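Local coordinates for bradyzoite surface antigen BSR4 (PDB 2JKS), which is a zinc-binding surface antigen of the bradyzoite stage of Toxoplasma gondii, related to SAG1, whose precise role is unsettled but probably lies at the host-parasite interface, at residues Ser12-Asp17 / Cys155-Asn160; Asn60-Val65 / Gln116-Glu121; Val187-Ser192 / Asn196-Asn201; Ser207-Thr212 / Glu216-Asp221. One frame throughout, in Å; residues are numbered along the deposited sequence.

Interaction 1: Ser12-Asp17 / Cys155-Asn160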
# COMPACT_ATOMS: atom_id res chain seq x y z
N SER A 12 -12.14 13.19 -5.88
CA SER A 12 -11.82 11.93 -6.54
C SER A 12 -12.87 11.52 -7.57
O SER A 12 -13.12 10.33 -7.77
CB SER A 12 -11.46 10.84 -5.50
OG SER A 12 -12.37 10.90 -4.42
N ASP A 13 -13.50 12.51 -8.23
CA ASP A 13 -14.45 12.20 -9.27
C ASP A 13 -13.90 12.78 -10.58
O ASP A 13 -13.56 13.98 -10.60
CB ASP A 13 -15.83 12.77 -8.91
CG ASP A 13 -16.35 12.23 -7.59
OD1 ASP A 13 -16.34 10.98 -7.39
OD2 ASP A 13 -16.72 13.07 -6.74
N ALA A 14 -13.81 11.94 -11.62
CA ALA A 14 -13.38 12.33 -12.96
C ALA A 14 -14.42 12.06 -14.02
O ALA A 14 -15.12 11.04 -14.01
CB ALA A 14 -12.08 11.59 -13.35
N LYS A 15 -14.49 12.96 -14.98
CA LYS A 15 -15.52 12.90 -16.01
C LYS A 15 -14.82 13.14 -17.38
O LYS A 15 -14.20 14.16 -17.52
CB LYS A 15 -16.57 14.01 -15.75
CG LYS A 15 -17.50 13.90 -14.50
CD LYS A 15 -16.76 14.20 -13.12
CE LYS A 15 -16.54 15.70 -12.88
NZ LYS A 15 -15.65 15.89 -11.70
N CYS A 16 -14.94 12.22 -18.35
CA CYS A 16 -14.47 12.46 -19.73
C CYS A 16 -15.66 12.64 -20.69
O CYS A 16 -16.58 11.80 -20.71
CB CYS A 16 -13.65 11.28 -20.27
SG CYS A 16 -12.16 10.80 -19.37
N ASP A 17 -15.60 13.69 -21.49
CA ASP A 17 -16.68 14.15 -22.37
C ASP A 17 -16.12 14.20 -23.81
O ASP A 17 -15.09 14.79 -24.05
CB ASP A 17 -17.13 15.57 -21.95
CG ASP A 17 -18.07 15.57 -20.75
OD1 ASP A 17 -19.09 14.84 -20.74
OD2 ASP A 17 -17.78 16.34 -19.80
N CYS A 155 -9.42 9.93 -23.07
CA CYS A 155 -9.01 10.53 -21.80
C CYS A 155 -8.20 9.49 -21.10
O CYS A 155 -8.53 8.30 -21.10
CB CYS A 155 -10.21 10.78 -20.89
SG CYS A 155 -11.20 12.17 -21.33
N LYS A 156 -7.15 9.95 -20.45
CA LYS A 156 -6.41 9.06 -19.59
C LYS A 156 -6.42 9.50 -18.09
O LYS A 156 -6.12 10.63 -17.77
CB LYS A 156 -5.00 8.94 -20.16
CG LYS A 156 -4.07 8.17 -19.33
CD LYS A 156 -2.73 8.77 -19.58
CE LYS A 156 -1.69 7.68 -19.61
NZ LYS A 156 -0.42 8.33 -19.93
N LEU A 157 -6.77 8.57 -17.19
CA LEU A 157 -6.82 8.89 -15.77
C LEU A 157 -5.79 8.08 -15.01
O LEU A 157 -5.86 6.87 -15.02
CB LEU A 157 -8.24 8.62 -15.19
CG LEU A 157 -8.42 8.94 -13.69
CD1 LEU A 157 -8.19 10.42 -13.38
CD2 LEU A 157 -9.80 8.49 -13.16
N THR A 158 -4.86 8.75 -14.35
CA THR A 158 -3.97 8.08 -13.44
C THR A 158 -4.56 8.14 -12.01
O THR A 158 -4.84 9.21 -11.49
CB THR A 158 -2.54 8.69 -13.48
OG1 THR A 158 -2.02 8.58 -14.82
CG2 THR A 158 -1.61 7.99 -12.50
N VAL A 159 -4.72 6.98 -11.38
CA VAL A 159 -5.16 6.95 -9.98
C VAL A 159 -3.98 6.46 -9.14
O VAL A 159 -3.50 5.36 -9.34
CB VAL A 159 -6.38 6.02 -9.78
CG1 VAL A 159 -6.86 5.90 -8.24
CG2 VAL A 159 -7.57 6.37 -10.85
N ASN A 160 -3.55 7.32 -8.23
CA ASN A 160 -2.52 7.04 -7.24
C ASN A 160 -3.25 6.53 -6.02
O ASN A 160 -4.29 7.08 -5.67
CB ASN A 160 -1.78 8.36 -6.96
CG ASN A 160 -1.05 8.86 -8.19
OD1 ASN A 160 -0.16 8.18 -8.68
ND2 ASN A 160 -1.49 10.00 -8.75
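The beta sandwich of the first SRS domain is bridged at this point by Cys16 and Cys155, a pair that forms a disulfide in a structure of this protein. Cys16 lies on strand 13-17 of one sheet and Cys155 on strand 152-161 of the other, so the bond, where formed, ties the two layers together. Their CA atoms are 6.1 Å apart, close enough for such a link. In this model, however, Cys16 SG and Cys155 SG stand 2.6 Å apart, longer than a normal disulfide yet far too close for separate thiols, so the exact placing of the sulfurs is doubtful. Both side chains carry SG anti to the carbonyl carbon (chi1 -59° for Cys16, -76° for Cys155), turning the two sulfurs into the space between the sheets.

Two residues before Cys16 and two after Cys155, Ala14 faces Leu157 at a wider spacing of 7.9 Å between CA atoms. Alanine reaches only as far as its methyl, and the longer leucine makes up the gap with its forked end. Phe44 of strand 41-47 packs beside both Ala14 and Cys16, while Leu7 touches both cysteines, giving the bridge an apolar setting.

The alternate residues Asp13 and Lys15 point away from the core, as polar side chains in a sandwich strand should. Asp13 OD1 is hydrogen-bonded to Thr43 OG1. Lys15 NZ folds back and donates a hydrogen bond to Asp13 O (3.0 Å), from well above the carbonyl plane. In the core, Leu157 CD2 rests 3.9 Å from Ala14 CB, with CD1 only slightly more distant.

Interaction 2: Asn60-Val65 / Gln116-Glu121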
# COMPACT_ATOMS: atom_id res chain seq x y z
N ASN A 60 -12.11 -4.18 -20.41
CA ASN A 60 -13.04 -4.45 -19.32
C ASN A 60 -12.56 -3.87 -17.99
O ASN A 60 -11.83 -4.53 -17.24
CB ASN A 60 -13.27 -5.95 -19.19
CG ASN A 60 -14.41 -6.27 -18.24
OD1 ASN A 60 -14.92 -5.40 -17.54
ND2 ASN A 60 -14.80 -7.53 -18.20
N ILE A 61 -12.97 -2.63 -17.71
CA ILE A 61 -12.60 -1.89 -16.48
C ILE A 61 -13.11 -2.60 -15.20
O ILE A 61 -12.60 -2.39 -14.07
CB ILE A 61 -13.16 -0.44 -16.59
CG1 ILE A 61 -12.48 0.54 -15.63
CG2 ILE A 61 -14.66 -0.39 -16.41
CD1 ILE A 61 -12.70 1.99 -16.02
N GLU A 62 -14.14 -3.42 -15.36
CA GLU A 62 -14.72 -4.15 -14.23
C GLU A 62 -13.89 -5.36 -13.82
O GLU A 62 -14.20 -6.01 -12.81
CB GLU A 62 -16.15 -4.58 -14.57
CG GLU A 62 -17.15 -3.51 -14.42
CD GLU A 62 -18.53 -4.06 -14.18
OE1 GLU A 62 -19.05 -3.92 -13.03
OE2 GLU A 62 -19.11 -4.64 -15.15
N GLN A 63 -12.86 -5.65 -14.61
CA GLN A 63 -11.98 -6.77 -14.35
C GLN A 63 -10.54 -6.34 -14.20
O GLN A 63 -9.83 -6.88 -13.36
CB GLN A 63 -12.09 -7.85 -15.44
CG GLN A 63 -13.40 -8.65 -15.35
CD GLN A 63 -13.39 -9.94 -16.21
OE1 GLN A 63 -12.36 -10.32 -16.82
NE2 GLN A 63 -14.55 -10.62 -16.25
N ASN A 64 -10.12 -5.36 -15.00
CA ASN A 64 -8.72 -5.00 -15.09
C ASN A 64 -8.50 -3.48 -14.98
O ASN A 64 -9.41 -2.69 -15.21
CB ASN A 64 -8.12 -5.51 -16.41
CG ASN A 64 -8.11 -7.03 -16.52
OD1 ASN A 64 -7.38 -7.71 -15.79
ND2 ASN A 64 -8.92 -7.55 -17.42
N VAL A 65 -7.28 -3.11 -14.58
CA VAL A 65 -6.76 -1.73 -14.73
C VAL A 65 -5.41 -1.82 -15.47
O VAL A 65 -4.94 -2.92 -15.74
CB VAL A 65 -6.63 -0.98 -13.35
CG1 VAL A 65 -7.98 -0.87 -12.64
CG2 VAL A 65 -5.61 -1.67 -12.45
N GLN A 116 -21.65 6.15 -19.52
CA GLN A 116 -21.31 5.17 -18.54
C GLN A 116 -20.54 5.74 -17.38
O GLN A 116 -19.74 6.68 -17.54
CB GLN A 116 -20.54 4.05 -19.22
CG GLN A 116 -21.36 3.43 -20.36
CD GLN A 116 -20.48 2.81 -21.42
OE1 GLN A 116 -20.20 3.43 -22.46
NE2 GLN A 116 -20.04 1.59 -21.17
N LYS A 117 -20.78 5.17 -16.20
CA LYS A 117 -20.09 5.60 -15.02
C LYS A 117 -19.72 4.37 -14.19
O LYS A 117 -20.46 3.38 -14.18
CB LYS A 117 -20.92 6.62 -14.25
CG LYS A 117 -20.18 7.23 -13.04
CD LYS A 117 -20.99 8.38 -12.49
CE LYS A 117 -20.45 8.94 -11.21
NZ LYS A 117 -21.29 10.17 -10.92
N TRP A 118 -18.57 4.46 -13.51
CA TRP A 118 -17.96 3.41 -12.71
C TRP A 118 -17.51 4.01 -11.39
O TRP A 118 -17.16 5.19 -11.33
CB TRP A 118 -16.75 2.77 -13.41
CG TRP A 118 -17.05 2.17 -14.74
CD1 TRP A 118 -17.42 0.86 -15.00
CD2 TRP A 118 -17.04 2.84 -15.99
NE1 TRP A 118 -17.62 0.70 -16.35
CE2 TRP A 118 -17.39 1.89 -16.98
CE3 TRP A 118 -16.72 4.16 -16.39
CZ2 TRP A 118 -17.46 2.23 -18.35
CZ3 TRP A 118 -16.79 4.50 -17.74
CH2 TRP A 118 -17.15 3.53 -18.71
N SER A 119 -17.48 3.17 -10.36
CA SER A 119 -17.10 3.53 -8.98
C SER A 119 -16.07 2.53 -8.52
O SER A 119 -16.23 1.34 -8.79
CB SER A 119 -18.33 3.32 -8.05
OG SER A 119 -19.18 4.42 -8.11
N LEU A 120 -15.02 2.98 -7.83
CA LEU A 120 -14.04 2.09 -7.19
C LEU A 120 -14.01 2.49 -5.74
O LEU A 120 -13.68 3.63 -5.40
CB LEU A 120 -12.64 2.18 -7.84
CG LEU A 120 -11.45 1.54 -7.08
CD1 LEU A 120 -11.67 0.03 -6.94
CD2 LEU A 120 -10.07 1.82 -7.78
N GLU A 121 -14.41 1.57 -4.87
CA GLU A 121 -14.43 1.88 -3.43
C GLU A 121 -13.37 1.00 -2.75
O GLU A 121 -13.52 -0.20 -2.67
CB GLU A 121 -15.83 1.64 -2.82
CG GLU A 121 -15.83 1.71 -1.28
CD GLU A 121 -17.13 1.27 -0.71
OE1 GLU A 121 -17.51 0.08 -0.89
OE2 GLU A 121 -17.79 2.11 -0.06
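Ile61 lays its CG2 methyl over one face of the Trp118 indole, in a CH-pi contact between the two sheets of the first SRS sandwich. The methyl carbon lies 3.4 Å from the centroid of the five-membered ring and 24° off the ring normal; the nearest ring atom is Trp118 NE1, 3.2 Å from Ile61 CG2, which makes the packing tight. The isoleucine torsion explains which branch does the work: with CG1 anti to the backbone N (chi1 -162°), CG2 falls between N and the carbonyl carbon and is the branch directed at the ring. Trp118 answers with CG beside its own backbone N and chi2 of -92°, which stands the broad face up to receive the methyl. Both residue types suit the place: the beta branch gives isoleucine a methyl close to its backbone, and the indole offers a broad flat surface for it to lie on.

Glu62 approaches differently, its CG lying at the ring edge 4.4 Å from Trp118 CD1, while its OE1 accepts a hydrogen bond from Val105 N. Ile61 is held in a tight turn: Asn60 O accepts from both Gln63 N and Asn64 N, and Asn60 OD1 takes a weak bond from Glu62 N, an Asx turn.

This turn interrupts strand 53-67, which runs between strands 132-141 and 83-89. Val136 of the former touches Ile61, whereas Thr56 and Trp103 pack on Trp118, whose own strand 116-121 lies between strands 41-47 and 104-105.

Interaction 3: Val187-Ser192 / Asn196-Asn201. With ZN (zinc ion), chain B.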
# COMPACT_ATOMS: atom_id res chain seq x y z
N VAL A 187 6.30 3.72 15.39
CA VAL A 187 5.16 3.09 16.03
C VAL A 187 5.61 2.75 17.47
O VAL A 187 6.51 1.93 17.64
CB VAL A 187 4.73 1.77 15.24
CG1 VAL A 187 3.53 1.06 15.93
CG2 VAL A 187 4.37 2.11 13.75
N GLU A 188 4.97 3.35 18.47
CA GLU A 188 5.29 3.07 19.87
C GLU A 188 4.44 1.96 20.46
O GLU A 188 3.19 1.93 20.28
CB GLU A 188 5.12 4.36 20.70
CG GLU A 188 6.15 5.38 20.31
CD GLU A 188 6.43 6.33 21.41
OE1 GLU A 188 7.19 5.96 22.37
OE2 GLU A 188 5.90 7.46 21.30
N VAL A 189 5.12 1.01 21.10
CA VAL A 189 4.54 -0.20 21.61
C VAL A 189 5.00 -0.39 23.05
O VAL A 189 6.18 -0.18 23.39
CB VAL A 189 5.01 -1.47 20.80
CG1 VAL A 189 4.38 -2.73 21.43
CG2 VAL A 189 4.67 -1.36 19.30
N GLU A 190 4.06 -0.71 23.94
CA GLU A 190 4.45 -1.03 25.31
C GLU A 190 4.45 -2.52 25.51
O GLU A 190 3.52 -3.22 25.05
CB GLU A 190 3.43 -0.48 26.30
CG GLU A 190 3.62 -1.17 27.71
CD GLU A 190 2.36 -1.15 28.54
OE1 GLU A 190 1.89 -0.01 28.75
OE2 GLU A 190 1.86 -2.25 28.92
N MET A 191 5.46 -3.03 26.23
CA MET A 191 5.38 -4.41 26.71
C MET A 191 5.47 -4.37 28.23
O MET A 191 6.10 -3.49 28.82
CB MET A 191 6.48 -5.31 26.12
CG MET A 191 6.49 -5.40 24.56
SD MET A 191 7.85 -6.42 23.92
CE MET A 191 7.33 -8.08 24.37
N SER A 192 4.82 -5.32 28.85
CA SER A 192 4.75 -5.36 30.33
C SER A 192 4.20 -6.74 30.64
O SER A 192 3.95 -7.54 29.72
CB SER A 192 3.82 -4.23 30.87
OG SER A 192 2.48 -4.33 30.33
N ASN A 196 2.89 -9.08 27.12
CA ASN A 196 4.25 -9.60 27.08
C ASN A 196 4.63 -10.12 25.70
O ASN A 196 5.67 -10.75 25.56
CB ASN A 196 4.43 -10.69 28.15
CG ASN A 196 3.56 -11.90 27.86
OD1 ASN A 196 2.43 -11.73 27.49
ND2 ASN A 196 4.11 -13.12 28.00
N THR A 197 3.82 -9.83 24.69
CA THR A 197 4.16 -10.20 23.30
C THR A 197 4.31 -9.01 22.35
O THR A 197 3.84 -7.95 22.61
CB THR A 197 3.18 -11.21 22.70
OG1 THR A 197 1.94 -10.56 22.44
CG2 THR A 197 2.96 -12.37 23.67
N LEU A 198 5.00 -9.24 21.24
CA LEU A 198 5.15 -8.27 20.19
C LEU A 198 5.18 -9.03 18.87
O LEU A 198 6.04 -9.87 18.69
CB LEU A 198 6.50 -7.57 20.39
CG LEU A 198 6.83 -6.54 19.32
CD1 LEU A 198 5.80 -5.39 19.19
CD2 LEU A 198 8.31 -6.00 19.56
N THR A 199 4.30 -8.69 17.94
CA THR A 199 4.33 -9.26 16.59
C THR A 199 4.62 -8.16 15.61
O THR A 199 3.93 -7.13 15.61
CB THR A 199 2.99 -9.90 16.22
OG1 THR A 199 2.66 -10.89 17.20
CG2 THR A 199 3.05 -10.56 14.80
N ILE A 200 5.59 -8.42 14.74
CA ILE A 200 5.90 -7.53 13.65
C ILE A 200 5.62 -8.21 12.34
O ILE A 200 6.18 -9.26 12.04
CB ILE A 200 7.40 -7.13 13.69
CG1 ILE A 200 7.83 -6.67 15.10
CG2 ILE A 200 7.72 -6.08 12.59
CD1 ILE A 200 7.20 -5.40 15.59
N ASN A 201 4.70 -7.62 11.58
CA ASN A 201 4.40 -8.10 10.24
C ASN A 201 4.98 -7.14 9.19
O ASN A 201 4.49 -5.98 9.05
CB ASN A 201 2.91 -8.28 10.04
CG ASN A 201 2.32 -9.34 10.97
OD1 ASN A 201 2.93 -10.40 11.22
ND2 ASN A 201 1.16 -9.04 11.54
ZN ZN B . 0.47 0.37 30.10
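Met191 reaches across to the start of strand 197-201, its CE methyl 3.4 Å from Asn196 O and its SD 4.0 Å from Leu198 CB. The flexible thioether suits this job: a bend at chi3 (72°) after an extended chi2 brings the methyl over the backbone of Asn196 and Thr197. Met191 and Leu198 cross at about a right angle. Two residues back, Val189 CG1 meets Leu198 CD1 at 3.8 Å, so the leucine is touched by both.

Strands 187-191 and 197-201 belong to the two facing sheets of the second SRS sandwich, joined by a short connection, with N-to-C directions 149° apart. Val305 and Phe271 close the apolar layer around Met191 and Leu198. Asn172 ND2 binds both Glu190 O and Thr197 O, linking the backbones of the two strands.

Glu190 points out of the core and binds a zinc ion through OE1 at 2.0 Å. Its OE2 instead accepts a hydrogen bond from Ser192 OG (2.6 Å), on the anti side and 33° out of the carboxylate plane, which fixes the carboxylate's rotation. Lys308 NZ is hydrogen-bonded to OE1, the same oxygen that binds the zinc, and His311 and His313, of a terminal histidine run that is probably a purification tag, complete the metal's protein ligands.

Interaction 4: Ser207-Thr212 / Glu216-Asp221. With ZN (zinc ion), chain I.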
# COMPACT_ATOMS: atom_id res chain seq x y z
N SER A 207 11.37 -6.34 5.15
CA SER A 207 12.31 -7.28 5.77
C SER A 207 12.48 -6.86 7.20
O SER A 207 12.65 -5.67 7.46
CB SER A 207 13.69 -7.21 5.09
OG SER A 207 13.59 -7.67 3.75
N LEU A 208 12.48 -7.83 8.11
CA LEU A 208 12.72 -7.57 9.53
C LEU A 208 14.09 -6.98 9.79
O LEU A 208 15.10 -7.45 9.25
CB LEU A 208 12.52 -8.85 10.34
CG LEU A 208 11.10 -9.36 10.46
CD1 LEU A 208 11.05 -10.85 10.78
CD2 LEU A 208 10.33 -8.57 11.51
N GLN A 209 14.11 -5.96 10.64
CA GLN A 209 15.32 -5.29 11.02
C GLN A 209 15.45 -5.22 12.58
O GLN A 209 14.48 -4.90 13.27
CB GLN A 209 15.30 -3.89 10.39
CG GLN A 209 16.55 -3.11 10.64
CD GLN A 209 17.65 -3.39 9.61
OE1 GLN A 209 17.70 -4.47 8.98
NE2 GLN A 209 18.53 -2.42 9.44
N PRO A 210 16.65 -5.54 13.14
CA PRO A 210 17.86 -5.96 12.36
C PRO A 210 17.68 -7.36 11.83
O PRO A 210 16.79 -8.09 12.27
CB PRO A 210 19.01 -5.95 13.40
CG PRO A 210 18.31 -6.13 14.75
CD PRO A 210 16.89 -5.51 14.59
N THR A 211 18.51 -7.75 10.86
CA THR A 211 18.41 -9.08 10.26
C THR A 211 18.59 -10.17 11.36
O THR A 211 18.09 -11.30 11.26
CB THR A 211 19.51 -9.19 9.16
OG1 THR A 211 19.19 -8.25 8.10
CG2 THR A 211 19.51 -10.54 8.58
N THR A 212 19.34 -9.77 12.40
CA THR A 212 19.72 -10.59 13.57
C THR A 212 18.72 -10.47 14.76
O THR A 212 19.09 -10.68 15.92
CB THR A 212 21.12 -10.22 13.98
OG1 THR A 212 21.25 -8.78 14.08
CG2 THR A 212 22.10 -10.71 12.90
N GLU A 216 19.36 -9.86 18.60
CA GLU A 216 19.75 -8.46 18.69
C GLU A 216 18.63 -7.45 18.44
O GLU A 216 17.65 -7.73 17.73
CB GLU A 216 20.87 -8.16 17.70
CG GLU A 216 22.16 -8.84 18.13
CD GLU A 216 23.24 -8.86 17.12
OE1 GLU A 216 23.05 -8.45 15.96
OE2 GLU A 216 24.32 -9.36 17.54
N TYR A 217 18.84 -6.23 18.94
CA TYR A 217 17.96 -5.12 18.57
C TYR A 217 18.76 -3.93 18.11
O TYR A 217 20.00 -3.97 18.16
CB TYR A 217 17.02 -4.79 19.76
CG TYR A 217 17.76 -4.34 21.00
CD1 TYR A 217 17.96 -2.99 21.27
CD2 TYR A 217 18.26 -5.27 21.90
CE1 TYR A 217 18.63 -2.56 22.42
CE2 TYR A 217 18.94 -4.87 23.04
CZ TYR A 217 19.12 -3.50 23.29
OH TYR A 217 19.82 -3.12 24.42
N CYS A 218 18.08 -2.89 17.62
CA CYS A 218 18.74 -1.61 17.33
C CYS A 218 18.68 -0.75 18.59
O CYS A 218 17.60 -0.61 19.22
CB CYS A 218 18.05 -0.85 16.18
SG CYS A 218 17.66 -1.80 14.68
N VAL A 219 19.81 -0.21 19.01
CA VAL A 219 19.76 0.80 20.10
C VAL A 219 18.66 1.85 19.85
O VAL A 219 18.53 2.40 18.74
CB VAL A 219 21.13 1.46 20.35
CG1 VAL A 219 21.06 2.38 21.59
CG2 VAL A 219 22.15 0.37 20.54
N ALA A 220 17.86 2.11 20.89
CA ALA A 220 16.64 2.88 20.70
C ALA A 220 16.92 4.37 20.47
O ALA A 220 16.07 5.03 19.91
CB ALA A 220 15.66 2.64 21.85
N ASP A 221 18.12 4.87 20.85
CA ASP A 221 18.45 6.34 20.77
C ASP A 221 18.27 6.94 19.39
O ASP A 221 17.85 8.08 19.25
CB ASP A 221 19.91 6.67 21.19
CG ASP A 221 20.46 5.75 22.28
OD1 ASP A 221 19.67 5.13 23.03
OD2 ASP A 221 21.73 5.67 22.38
ZN ZN I . 25.57 -9.51 16.02
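Glu216 and Thr212 close an alpha-turn in the second SRS domain, the backbone bond Glu216 N to Thr212 O (2.8 Å) spanning five residues. The same two residues meet again through their side chains, where Thr212 OG1 donates to Glu216 OE1 at 2.6 Å. That hydroxyl arrives on the anti side of the oxygen, 32° out of the carboxylate plane. Thr212 can do this because its chi1 of 49° sets OG1 between its backbone N and carbonyl carbon, on the side facing the glutamate; a short side chain bearing a hydroxyl suits a turn where its partner is so near.

Glu216 extends beyond CG and puts its carboxylate at a zinc ion. OE2 binds the metal at 2.0 Å, while OE1, held by the threonine, stands 2.7 Å from it, so the grip is lopsided. The hydrogen bond to OE1 probably steadies the carboxylate for the metal.

Pro210 packs between the two arms of the chain, just before the turn. The peptide bond before it is cis, which bends the chain sharply as it leaves strand 206-209, and its rigid ring packs against the incoming backbone, CG lying 3.4 Å from Glu216 O. Val273 and Thr230 flank the proline on neighbouring strands. Cys218, which forms a disulfide with Cys228, lies next to the ring as well, its SG 3.8 Å from Pro210 CD.

How the interactions relate
Interactions 1 and 2 lie in the first SRS domain, with 3 and 4 about 40 Å or more away, centre to centre, in the second. Interactions 1 to 3 each join facing sheets, mainly through buried side chains of the sandwich core: a cysteine pair in 1, a methyl over an indole in 2, a thioether and branched aliphatics in 3. Interaction 2 is nested along the chain within interaction 1, between the same two sheets. Interaction 4 is mixed: buried proline-cysteine packing at one end, a hydrogen-bonded turn with exposed Thr212 at the other. Interactions 3 and 4 each carry a zinc-binding glutamate, and their strands 187-191 and 206-209 are the outermost of one sheet.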